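Local coordinates for mRNA interferase toxin RelE (Escherichia coli, PDB 4FXI), which cleaves mRNA in the ribosomal A site with high codon specificity, acting as the toxin of a type II toxin-antitoxin pair to inhibit translation during amino acid starvation, at residues A2-R10 and L30-R38; S57-Q65 and I76-Y87. The protein carries 1 engineered substitution. All coordinates share one frame; numbering follows the deposited sequence.

Contact 1: A2-R10 and L30-R38; sequences AYFLDFDER and LVEVLESPR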
# COMPACT_ATOMS: atom_id res chain seq x y z
N ALA A 2 8.29 4.41 -15.15
CA ALA A 2 8.02 3.65 -13.93
C ALA A 2 8.56 4.35 -12.69
O ALA A 2 9.45 5.21 -12.79
CB ALA A 2 8.60 2.25 -14.04
N TYR A 3 8.03 3.97 -11.53
CA TYR A 3 8.43 4.56 -10.26
C TYR A 3 9.33 3.60 -9.48
O TYR A 3 9.26 2.38 -9.68
CB TYR A 3 7.18 4.88 -9.41
CG TYR A 3 6.49 6.16 -9.82
CD1 TYR A 3 5.98 6.32 -11.10
CD2 TYR A 3 6.32 7.19 -8.91
CE1 TYR A 3 5.33 7.49 -11.47
CE2 TYR A 3 5.69 8.37 -9.28
CZ TYR A 3 5.20 8.51 -10.55
OH TYR A 3 4.56 9.69 -10.91
N PHE A 4 10.16 4.15 -8.61
CA PHE A 4 10.94 3.35 -7.66
C PHE A 4 10.07 3.00 -6.47
O PHE A 4 8.96 3.52 -6.32
CB PHE A 4 12.16 4.15 -7.17
CG PHE A 4 13.16 4.46 -8.25
CD1 PHE A 4 14.13 3.53 -8.60
CD2 PHE A 4 13.14 5.68 -8.90
CE1 PHE A 4 15.05 3.81 -9.60
CE2 PHE A 4 14.07 5.97 -9.89
CZ PHE A 4 15.02 5.04 -10.24
N LEU A 5 10.57 2.12 -5.60
CA LEU A 5 9.79 1.64 -4.46
C LEU A 5 10.50 1.91 -3.14
O LEU A 5 11.73 1.79 -3.05
CB LEU A 5 9.52 0.13 -4.59
CG LEU A 5 8.88 -0.60 -3.40
CD1 LEU A 5 7.43 -0.14 -3.19
CD2 LEU A 5 8.93 -2.10 -3.61
N ASP A 6 9.74 2.28 -2.11
CA ASP A 6 10.29 2.45 -0.77
C ASP A 6 9.20 2.03 0.21
O ASP A 6 8.02 2.11 -0.11
CB ASP A 6 10.69 3.91 -0.55
CG ASP A 6 11.49 4.11 0.74
OD1 ASP A 6 12.21 3.18 1.14
OD2 ASP A 6 11.39 5.21 1.33
N PHE A 7 9.61 1.57 1.39
CA PHE A 7 8.68 1.16 2.44
C PHE A 7 8.93 1.99 3.69
O PHE A 7 10.08 2.26 4.03
CB PHE A 7 8.94 -0.29 2.87
CG PHE A 7 8.32 -1.32 1.98
CD1 PHE A 7 8.94 -1.72 0.81
CD2 PHE A 7 7.14 -1.94 2.35
CE1 PHE A 7 8.36 -2.69 -0.00
CE2 PHE A 7 6.56 -2.91 1.54
CZ PHE A 7 7.18 -3.29 0.37
N ASP A 8 7.85 2.35 4.38
CA ASP A 8 7.97 2.78 5.76
C ASP A 8 8.52 1.60 6.54
O ASP A 8 8.13 0.46 6.28
CB ASP A 8 6.58 3.14 6.32
CG ASP A 8 6.65 3.68 7.73
OD1 ASP A 8 6.78 2.89 8.68
OD2 ASP A 8 6.55 4.92 7.90
N GLU A 9 9.43 1.87 7.48
CA GLU A 9 10.03 0.82 8.30
C GLU A 9 8.99 -0.13 8.88
O GLU A 9 9.14 -1.34 8.83
CB GLU A 9 10.84 1.42 9.45
CG GLU A 9 11.44 2.80 9.17
CD GLU A 9 12.70 2.75 8.32
OE1 GLU A 9 12.96 1.71 7.68
OE2 GLU A 9 13.44 3.77 8.31
N ARG A 10 7.91 0.44 9.41
CA ARG A 10 6.85 -0.37 10.01
C ARG A 10 6.09 -1.16 8.96
O ARG A 10 5.67 -2.29 9.20
CB ARG A 10 5.90 0.50 10.82
CG ARG A 10 6.60 1.24 11.94
CD ARG A 10 5.86 2.49 12.35
NE ARG A 10 5.89 3.52 11.31
CZ ARG A 10 5.68 4.81 11.54
NH1 ARG A 10 5.43 5.24 12.77
NH2 ARG A 10 5.72 5.68 10.54
N LEU A 30 1.47 -4.92 -6.57
CA LEU A 30 2.46 -3.89 -6.29
C LEU A 30 3.45 -3.67 -7.45
O LEU A 30 3.77 -2.53 -7.79
CB LEU A 30 3.21 -4.22 -4.99
CG LEU A 30 4.19 -3.15 -4.50
CD1 LEU A 30 3.47 -1.82 -4.31
CD2 LEU A 30 4.86 -3.59 -3.21
N VAL A 31 3.94 -4.76 -8.04
CA VAL A 31 4.83 -4.65 -9.19
C VAL A 31 4.12 -3.97 -10.37
O VAL A 31 4.71 -3.14 -11.06
CB VAL A 31 5.40 -6.02 -9.58
CG1 VAL A 31 6.14 -5.94 -10.91
CG2 VAL A 31 6.33 -6.50 -8.48
N GLU A 32 2.84 -4.30 -10.57
CA GLU A 32 2.02 -3.61 -11.58
C GLU A 32 1.89 -2.13 -11.26
O GLU A 32 1.96 -1.27 -12.15
CB GLU A 32 0.63 -4.24 -11.66
CG GLU A 32 0.61 -5.63 -12.30
CD GLU A 32 -0.73 -6.34 -12.15
OE1 GLU A 32 -1.01 -7.23 -12.97
OE2 GLU A 32 -1.50 -5.99 -11.23
N VAL A 33 1.66 -1.83 -9.99
CA VAL A 33 1.57 -0.45 -9.52
C VAL A 33 2.81 0.36 -9.87
O VAL A 33 2.71 1.48 -10.33
CB VAL A 33 1.28 -0.40 -7.99
CG1 VAL A 33 1.61 0.95 -7.40
CG2 VAL A 33 -0.18 -0.73 -7.74
N LEU A 34 4.00 -0.23 -9.71
CA LEU A 34 5.22 0.51 -9.99
C LEU A 34 5.30 1.02 -11.42
O LEU A 34 5.93 2.04 -11.69
CB LEU A 34 6.47 -0.33 -9.68
CG LEU A 34 6.68 -0.68 -8.21
CD1 LEU A 34 8.04 -1.39 -8.08
CD2 LEU A 34 6.65 0.53 -7.30
N GLU A 35 4.66 0.31 -12.34
CA GLU A 35 4.69 0.73 -13.74
C GLU A 35 3.90 2.02 -13.97
O GLU A 35 4.24 2.81 -14.85
CB GLU A 35 4.18 -0.37 -14.67
CG GLU A 35 5.09 -1.59 -14.72
CD GLU A 35 6.50 -1.26 -15.20
OE1 GLU A 35 6.64 -0.51 -16.20
OE2 GLU A 35 7.47 -1.73 -14.56
N SER A 36 2.85 2.23 -13.17
CA SER A 36 1.99 3.41 -13.29
C SER A 36 1.07 3.47 -12.06
O SER A 36 -0.02 2.89 -12.06
CB SER A 36 1.14 3.31 -14.57
OG SER A 36 0.31 4.45 -14.73
N PRO A 37 1.53 4.16 -11.01
CA PRO A 37 0.93 3.99 -9.68
C PRO A 37 -0.33 4.80 -9.40
O PRO A 37 -1.03 4.49 -8.46
CB PRO A 37 2.07 4.41 -8.74
CG PRO A 37 2.81 5.45 -9.54
CD PRO A 37 2.81 4.90 -10.95
N ARG A 38 -0.62 5.81 -10.21
CA ARG A 38 -1.84 6.57 -10.00
C ARG A 38 -2.95 5.87 -10.75
O ARG A 38 -3.05 5.95 -11.97
CB ARG A 38 -1.67 8.01 -10.47
CG ARG A 38 -0.60 8.77 -9.67
CD ARG A 38 -0.61 10.24 -10.04
NE ARG A 38 0.41 11.01 -9.32
CZ ARG A 38 0.27 11.44 -8.07
NH1 ARG A 38 -0.83 11.17 -7.39
NH2 ARG A 38 1.24 12.14 -7.51
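Tyr3, at the entry to strand 4-7, meets Leu34 near the C-terminal end of helix 20-35; the axes of strand 4-7 and of helix residues 30-35 approach to 9.1 Å with their directions 128° apart. One backbone bond joins the two segments: Tyr3 N donates to Leu34 O over 2.9 Å, almost straight at 174° and in the carbonyl plane, giving a main-chain acceptor at the helix end a partner from the residue just before the strand. Beside it Pro37 stands roughly at right angles to the Tyr3 side chain and points CG at the centre of one ring face, 3.6 Å from the centroid, a CH-pi contact, while Pro37 CD touches Tyr3 CD1 at 3.5 Å. A chi1 of -79° swings the ring beside the backbone N, toward Pro37, and its hydroxyl goes on to bond Asp68. Farther along the strand the contact becomes aliphatic. Leu34 sets both methyls against Leu5 CB, CD2 being the nearer at 4.0 Å. Leu30 CD2 reaches Leu5 CD1 and Phe7 CZ, each at 4.3 Å. Thus a single straight bond and a proline-covered ring tie the helix end to the start of the strand, and apolar packing of Leu30 and Leu34 on Leu5 and Phe7 joins the last turns of the helix to the edge strand.

Contact 2: S57-Q65 and I76-Y87; sequences SSGYRLVYQ and ISVGKAERSEVY. Engineered in segment 76-87: Ala81 (natural residue Arg). With SO4 (sulfate ion), chain D.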
# COMPACT_ATOMS: atom_id res chain seq x y z
N SER A 57 -10.57 -11.42 -1.30
CA SER A 57 -10.98 -12.19 -0.14
C SER A 57 -9.87 -12.55 0.85
O SER A 57 -9.63 -13.74 1.10
CB SER A 57 -11.68 -13.48 -0.59
OG SER A 57 -10.73 -14.52 -0.76
N SER A 58 -9.21 -11.55 1.43
CA SER A 58 -8.25 -11.84 2.50
C SER A 58 -8.64 -11.38 3.93
O SER A 58 -8.56 -12.20 4.85
CB SER A 58 -6.81 -11.46 2.12
OG SER A 58 -6.78 -10.27 1.36
N GLY A 59 -9.03 -10.13 4.16
CA GLY A 59 -9.04 -9.04 3.20
C GLY A 59 -7.94 -8.06 3.56
O GLY A 59 -8.17 -6.99 4.13
N TYR A 60 -6.71 -8.46 3.25
CA TYR A 60 -5.55 -7.63 3.46
C TYR A 60 -5.50 -6.49 2.45
O TYR A 60 -6.07 -6.59 1.36
CB TYR A 60 -4.28 -8.48 3.36
CG TYR A 60 -3.94 -9.15 4.66
CD1 TYR A 60 -4.54 -10.35 5.03
CD2 TYR A 60 -3.03 -8.58 5.54
CE1 TYR A 60 -4.24 -10.96 6.23
CE2 TYR A 60 -2.72 -9.18 6.74
CZ TYR A 60 -3.33 -10.37 7.08
OH TYR A 60 -3.02 -10.98 8.28
N ARG A 61 -4.84 -5.39 2.83
CA ARG A 61 -4.77 -4.20 2.00
C ARG A 61 -3.37 -3.62 2.08
O ARG A 61 -2.70 -3.73 3.10
CB ARG A 61 -5.74 -3.14 2.51
CG ARG A 61 -7.19 -3.58 2.57
CD ARG A 61 -7.76 -3.77 1.17
NE ARG A 61 -9.18 -4.12 1.23
CZ ARG A 61 -9.65 -5.36 1.22
NH1 ARG A 61 -8.81 -6.39 1.15
NH2 ARG A 61 -10.95 -5.58 1.27
N LEU A 62 -2.94 -2.97 1.00
CA LEU A 62 -1.70 -2.22 1.04
C LEU A 62 -2.03 -0.76 0.72
O LEU A 62 -2.76 -0.48 -0.23
CB LEU A 62 -0.66 -2.80 0.05
CG LEU A 62 0.72 -2.13 0.04
CD1 LEU A 62 1.83 -3.15 -0.26
CD2 LEU A 62 0.82 -0.96 -0.95
N VAL A 63 -1.51 0.15 1.53
CA VAL A 63 -1.70 1.56 1.27
C VAL A 63 -0.38 2.21 0.89
O VAL A 63 0.63 2.01 1.55
CB VAL A 63 -2.31 2.29 2.49
CG1 VAL A 63 -2.49 3.76 2.19
CG2 VAL A 63 -3.65 1.65 2.87
N TYR A 64 -0.37 2.99 -0.19
CA TYR A 64 0.86 3.64 -0.60
C TYR A 64 0.65 5.10 -0.96
O TYR A 64 -0.45 5.49 -1.35
CB TYR A 64 1.52 2.89 -1.78
CG TYR A 64 0.71 2.84 -3.06
CD1 TYR A 64 0.80 3.84 -4.03
CD2 TYR A 64 -0.13 1.76 -3.33
CE1 TYR A 64 0.06 3.78 -5.22
CE2 TYR A 64 -0.86 1.68 -4.51
CZ TYR A 64 -0.77 2.69 -5.44
OH TYR A 64 -1.50 2.59 -6.60
N GLN A 65 1.71 5.88 -0.83
CA GLN A 65 1.72 7.29 -1.19
C GLN A 65 2.56 7.47 -2.45
O GLN A 65 3.67 6.95 -2.52
CB GLN A 65 2.33 8.08 -0.04
CG GLN A 65 2.38 9.57 -0.24
CD GLN A 65 3.09 10.29 0.91
OE1 GLN A 65 4.13 9.84 1.38
NE2 GLN A 65 2.52 11.38 1.36
N ILE A 76 3.11 2.71 2.94
CA ILE A 76 3.00 3.18 4.33
C ILE A 76 2.31 2.21 5.29
O ILE A 76 2.52 2.29 6.50
CB ILE A 76 2.24 4.50 4.39
CG1 ILE A 76 0.87 4.32 3.78
CG2 ILE A 76 2.97 5.56 3.62
CD1 ILE A 76 0.20 5.61 3.54
N SER A 77 1.48 1.32 4.76
CA SER A 77 0.69 0.46 5.61
C SER A 77 0.26 -0.82 4.89
O SER A 77 -0.24 -0.76 3.76
CB SER A 77 -0.55 1.21 6.11
OG SER A 77 -1.28 0.44 7.04
N VAL A 78 0.48 -1.96 5.53
CA VAL A 78 -0.10 -3.21 5.03
C VAL A 78 -0.72 -4.01 6.18
O VAL A 78 -0.06 -4.30 7.18
CB VAL A 78 0.87 -4.04 4.13
CG1 VAL A 78 2.22 -3.37 4.01
CG2 VAL A 78 1.00 -5.48 4.60
N GLY A 79 -2.01 -4.31 6.04
CA GLY A 79 -2.77 -4.94 7.10
C GLY A 79 -4.23 -5.12 6.75
O GLY A 79 -4.60 -5.10 5.58
N LYS A 80 -5.08 -5.27 7.77
CA LYS A 80 -6.49 -5.64 7.61
C LYS A 80 -7.45 -4.47 7.38
O LYS A 80 -7.37 -3.44 8.06
CB LYS A 80 -6.97 -6.43 8.83
CG LYS A 80 -6.14 -7.66 9.15
CD LYS A 80 -6.25 -8.70 8.06
CE LYS A 80 -7.68 -9.20 7.90
NZ LYS A 80 -7.76 -10.35 6.95
N ALA A 81 -8.39 -4.66 6.46
CA ALA A 81 -9.45 -3.68 6.22
C ALA A 81 -10.48 -3.68 7.35
O ALA A 81 -11.15 -2.67 7.58
CB ALA A 81 -10.12 -3.95 4.89
N GLU A 82 -10.60 -4.80 8.05
CA GLU A 82 -11.56 -4.96 9.15
C GLU A 82 -11.34 -3.87 10.20
O GLU A 82 -10.22 -3.69 10.68
CB GLU A 82 -11.43 -6.35 9.77
CG GLU A 82 -12.69 -6.85 10.49
CD GLU A 82 -12.77 -8.37 10.54
OE1 GLU A 82 -11.97 -9.00 11.27
OE2 GLU A 82 -13.62 -8.95 9.83
N ARG A 83 -12.41 -3.15 10.54
CA ARG A 83 -12.37 -2.02 11.47
C ARG A 83 -11.48 -0.87 10.97
O ARG A 83 -11.02 -0.05 11.76
CB ARG A 83 -11.92 -2.47 12.87
CG ARG A 83 -12.60 -3.74 13.38
CD ARG A 83 -11.72 -4.46 14.39
NE ARG A 83 -12.13 -4.23 15.77
CZ ARG A 83 -12.39 -5.20 16.64
NH1 ARG A 83 -12.28 -6.47 16.28
NH2 ARG A 83 -12.76 -4.90 17.88
N SER A 84 -11.24 -0.83 9.66
CA SER A 84 -10.39 0.19 9.04
C SER A 84 -9.01 0.31 9.69
O SER A 84 -8.42 1.39 9.72
CB SER A 84 -11.08 1.56 9.04
OG SER A 84 -11.98 1.68 7.96
N GLU A 85 -8.50 -0.81 10.22
CA GLU A 85 -7.21 -0.82 10.89
C GLU A 85 -6.11 -0.32 9.95
O GLU A 85 -5.33 0.56 10.31
CB GLU A 85 -6.85 -2.24 11.35
CG GLU A 85 -7.79 -2.84 12.38
CD GLU A 85 -7.53 -4.32 12.61
OE1 GLU A 85 -8.46 -5.13 12.41
OE2 GLU A 85 -6.39 -4.68 12.97
N VAL A 86 -6.07 -0.88 8.75
CA VAL A 86 -4.96 -0.61 7.82
C VAL A 86 -4.96 0.87 7.43
O VAL A 86 -3.91 1.48 7.24
CB VAL A 86 -5.01 -1.53 6.58
CG1 VAL A 86 -6.29 -1.32 5.78
CG2 VAL A 86 -3.77 -1.33 5.69
N TYR A 87 -6.16 1.45 7.36
CA TYR A 87 -6.33 2.83 6.92
C TYR A 87 -6.03 3.86 8.02
O TYR A 87 -5.42 4.89 7.76
CB TYR A 87 -7.74 3.03 6.36
CG TYR A 87 -8.01 2.15 5.16
CD1 TYR A 87 -7.26 2.30 3.99
CD2 TYR A 87 -8.98 1.16 5.19
CE1 TYR A 87 -7.49 1.51 2.89
CE2 TYR A 87 -9.21 0.35 4.09
CZ TYR A 87 -8.46 0.53 2.94
OH TYR A 87 -8.68 -0.26 1.84
S SO4 D . -12.03 -1.73 1.66
O1 SO4 D . -12.60 -1.24 0.40
O2 SO4 D . -12.32 -0.77 2.73
O3 SO4 D . -12.61 -3.03 1.99
O4 SO4 D . -10.58 -1.87 1.53
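Arg61 and Gly79 form a hydrogen-bonded pair in the antiparallel hairpin of strands 60-67 and 72-78, Arg61 N giving 2.8 Å to Gly79 O and Gly79 N returning a bond to Arg61 O. Val63 N likewise binds Ser77 O, but Val63 O faces both Ile76 N, at 2.9 Å, and Ser77 N, more weakly: a classic beta bulge. Apolar contacts follow. Val63 splits its methyls, CG1 meeting Ile76 CD1 at 3.5 Å and CG2 lying 3.8 Å from Tyr87 CD1, which draws the first turn of the C-terminal helix against the sheet. Lys80, bent at chi2 and chi3, folds back so that its CD lies over one face of the Tyr60 ring, offset toward the rim, in a CH-pi contact 3.6 Å from the centroid. The polar group gathers round a sulfate, probably from the crystallisation liquor. Arg61 NE donates to its O4 at 2.7 Å and NH2 to O3, while Tyr87 OH bonds the same O4. Arg61 NH1 donates to Tyr60 O from well above the carbonyl plane, a second restraint on the guanidinium, and the engineered Ala81 sets CB over one face of it. An anion bound by Arg61, Tyr87 and Lys54, of which Arg61 and Lys54 are inferred transition-state stabilisers, is consistent with a scissile-phosphate site on the RelE-family sheet.

Both segments of contact 1 precede those of contact 2 in the sequence, and the contact centres lie about 16 Å apart on opposite sides of the chain's centre. They share one mixed four-stranded sheet: strand 4-7, an outer strand, runs parallel to its neighbour 72-78, which pairs in turn with 60-67. Helix 20-35 enters through contact 1, the C-terminal helix 85-94 through contact 2. The two touch directly: Pro37 O lies 2.7 Å from Tyr64 OH, a probable hydrogen bond, and Leu30 CD2 packs on Leu62 CD1 at 4.3 Å. Contact 1 joins a helix to the sheet edge away from the sulfate, whereas contact 2 holds Arg61 and the altered position 81, both inferred to act in mRNA cleavage.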